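Local coordinates for 389aa long hypothetical nucleolar protein (Pyrococcus horikoshii, PDB 5ZVE) that transfers a methyl group from S-adenosyl-L-methionine to the C5 position of cytosine 72 in several tRNAs, at residues L235-E239 and V250-Q254. Numbering follows the deposited sequence.
Sequences LRKME and VKLVQ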
loop_
_atom_site.group_PDB
_atom_site.type_symbol
_atom_site.label_atom_id
_atom_site.label_comp_id
_atom_site.label_asym_id
_atom_site.label_seq_id
_atom_site.Cartn_x
_atom_site.Cartn_y
_atom_site.Cartn_z
ATOM N N LEU A 235 -0.876 12.989 -9.510
ATOM C CA LEU A 235 -2.168 13.313 -10.108
ATOM C C LEU A 235 -2.219 12.894 -11.575
ATOM O O LEU A 235 -3.257 12.470 -12.070
ATOM C CB LEU A 235 -2.467 14.805 -9.975
ATOM C CG LEU A 235 -3.006 15.233 -8.613
ATOM C CD1 LEU A 235 -3.214 16.733 -8.577
ATOM C CD2 LEU A 235 -4.301 14.505 -8.318
ATOM N N ARG A 236 -1.096 13.034 -12.269
ATOM C CA ARG A 236 -0.991 12.581 -13.653
ATOM C C ARG A 236 -1.202 11.069 -13.751
ATOM O O ARG A 236 -1.879 10.584 -14.658
ATOM C CB ARG A 236 0.366 12.967 -14.241
ATOM C CG ARG A 236 0.560 12.564 -15.691
ATOM C CD ARG A 236 1.854 13.139 -16.239
ATOM N NE ARG A 236 1.984 14.555 -15.910
ATOM C CZ ARG A 236 2.946 15.349 -16.369
ATOM N NH1 ARG A 236 3.874 14.869 -17.187
ATOM N NH2 ARG A 236 2.978 16.626 -16.013
ATOM N N LYS A 237 -0.603 10.326 -12.824
ATOM C CA LYS A 237 -0.818 8.889 -12.753
ATOM C C LYS A 237 -2.276 8.588 -12.428
ATOM O O LYS A 237 -2.850 7.618 -12.932
ATOM C CB LYS A 237 0.102 8.251 -11.711
ATOM C CG LYS A 237 -0.008 6.733 -11.654
ATOM C CD LYS A 237 0.332 6.119 -13.002
ATOM C CE LYS A 237 0.237 4.604 -12.969
ATOM N NZ LYS A 237 0.596 3.998 -14.283
ATOM N N MET A 238 -2.873 9.429 -11.591
ATOM C CA MET A 238 -4.262 9.246 -11.195
ATOM C C MET A 238 -5.207 9.446 -12.376
ATOM O O MET A 238 -6.217 8.749 -12.495
ATOM C CB MET A 238 -4.624 10.200 -10.054
ATOM C CG MET A 238 -6.065 10.112 -9.611
ATOM S SD MET A 238 -6.313 10.707 -7.928
ATOM C CE MET A 238 -8.050 10.368 -7.723
ATOM N N GLU A 239 -4.873 10.397 -13.247
ATOM C CA GLU A 239 -5.647 10.626 -14.466
ATOM C C GLU A 239 -5.663 9.382 -15.354
ATOM O O GLU A 239 -6.695 9.026 -15.920
ATOM C CB GLU A 239 -5.083 11.815 -15.252
ATOM C CG GLU A 239 -5.441 13.177 -14.681
ATOM C CD GLU A 239 -4.663 14.312 -15.330
ATOM O OE1 GLU A 239 -3.837 14.037 -16.224
ATOM O OE2 GLU A 239 -4.882 15.482 -14.948
ATOM N N VAL A 250 -15.120 11.454 -10.873
ATOM C CA VAL A 250 -14.125 12.137 -10.058
ATOM C C VAL A 250 -13.690 13.484 -10.624
ATOM O O VAL A 250 -13.420 13.612 -11.820
ATOM C CB VAL A 250 -12.877 11.249 -9.874
ATOM C CG1 VAL A 250 -11.831 11.958 -9.050
ATOM C CG2 VAL A 250 -13.266 9.946 -9.202
ATOM N N LYS A 251 -13.638 14.486 -9.751
ATOM C CA LYS A 251 -13.079 15.790 -10.088
ATOM C C LYS A 251 -11.740 15.994 -9.386
ATOM O O LYS A 251 -11.672 16.030 -8.155
ATOM C CB LYS A 251 -14.050 16.912 -9.714
ATOM C CG LYS A 251 -13.476 18.313 -9.888
ATOM C CD LYS A 251 -13.116 18.598 -11.340
ATOM C CE LYS A 251 -12.949 20.090 -11.597
ATOM N NZ LYS A 251 -12.098 20.745 -10.569
ATOM N N LEU A 252 -10.681 16.117 -10.177
ATOM C CA LEU A 252 -9.341 16.323 -9.641
ATOM C C LEU A 252 -9.045 17.793 -9.386
ATOM O O LEU A 252 -9.274 18.642 -10.244
ATOM C CB LEU A 252 -8.286 15.756 -10.594
ATOM C CG LEU A 252 -7.751 14.345 -10.346
ATOM C CD1 LEU A 252 -8.875 13.382 -10.130
ATOM C CD2 LEU A 252 -6.920 13.901 -11.528
ATOM N N VAL A 253 -8.532 18.085 -8.198
ATOM C CA VAL A 253 -8.045 19.420 -7.892
ATOM C C VAL A 253 -6.660 19.314 -7.251
ATOM O O VAL A 253 -6.448 18.557 -6.299
ATOM C CB VAL A 253 -9.033 20.208 -6.987
ATOM C CG1 VAL A 253 -10.336 20.475 -7.720
ATOM C CG2 VAL A 253 -9.297 19.479 -5.691
ATOM N N GLN A 254 -5.710 20.057 -7.810
ATOM C CA GLN A 254 -4.360 20.120 -7.270
ATOM C C GLN A 254 -4.227 21.272 -6.280
ATOM O O GLN A 254 -4.509 22.421 -6.625
ATOM C CB GLN A 254 -3.348 20.281 -8.400
ATOM C CG GLN A 254 -1.915 20.252 -7.935
ATOM C CD GLN A 254 -0.942 20.490 -9.062
ATOM O OE1 GLN A 254 -1.336 20.618 -10.221
ATOM N NE2 GLN A 254 0.342 20.548 -8.732
#
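Strand 250-254 runs nearly antiparallel to helix segment 235-239 (166° between their directions, axes 10.3 Å apart), as expected for a helix returning to the strand after it in a Rossmann-like beta-alpha-beta unit. Val250 opens the contact: its CG1 lies 4.3 Å from CE of Met238, at the start of the strand, where both side chains also touch Thr212 of helix 210-218. Leu252 is the centrepiece. Its CD1 sits 3.9 Å from Met238 CE, its CG 4.0 Å from Leu235 CD2, and its CD2 3.6 Å from Glu239 CG, so it packs against helix residues spaced i, i+3 and i+4, on one face of the helix. The CA-to-CB bond of Val253 points away from the helix. At Gln254 the aliphatic CB meets Leu235 CD1 at 3.6 Å. The side chains of Met238 and Leu235 lie about 4 Å from those of Gly209 and Asp229, respectively, both S-adenosyl-L-methionine-binding residues. With mostly carbon-to-carbon contacts and no hydrogen bond or salt bridge between the segments, the helix is held against the strand by van der Waals and hydrophobic packing.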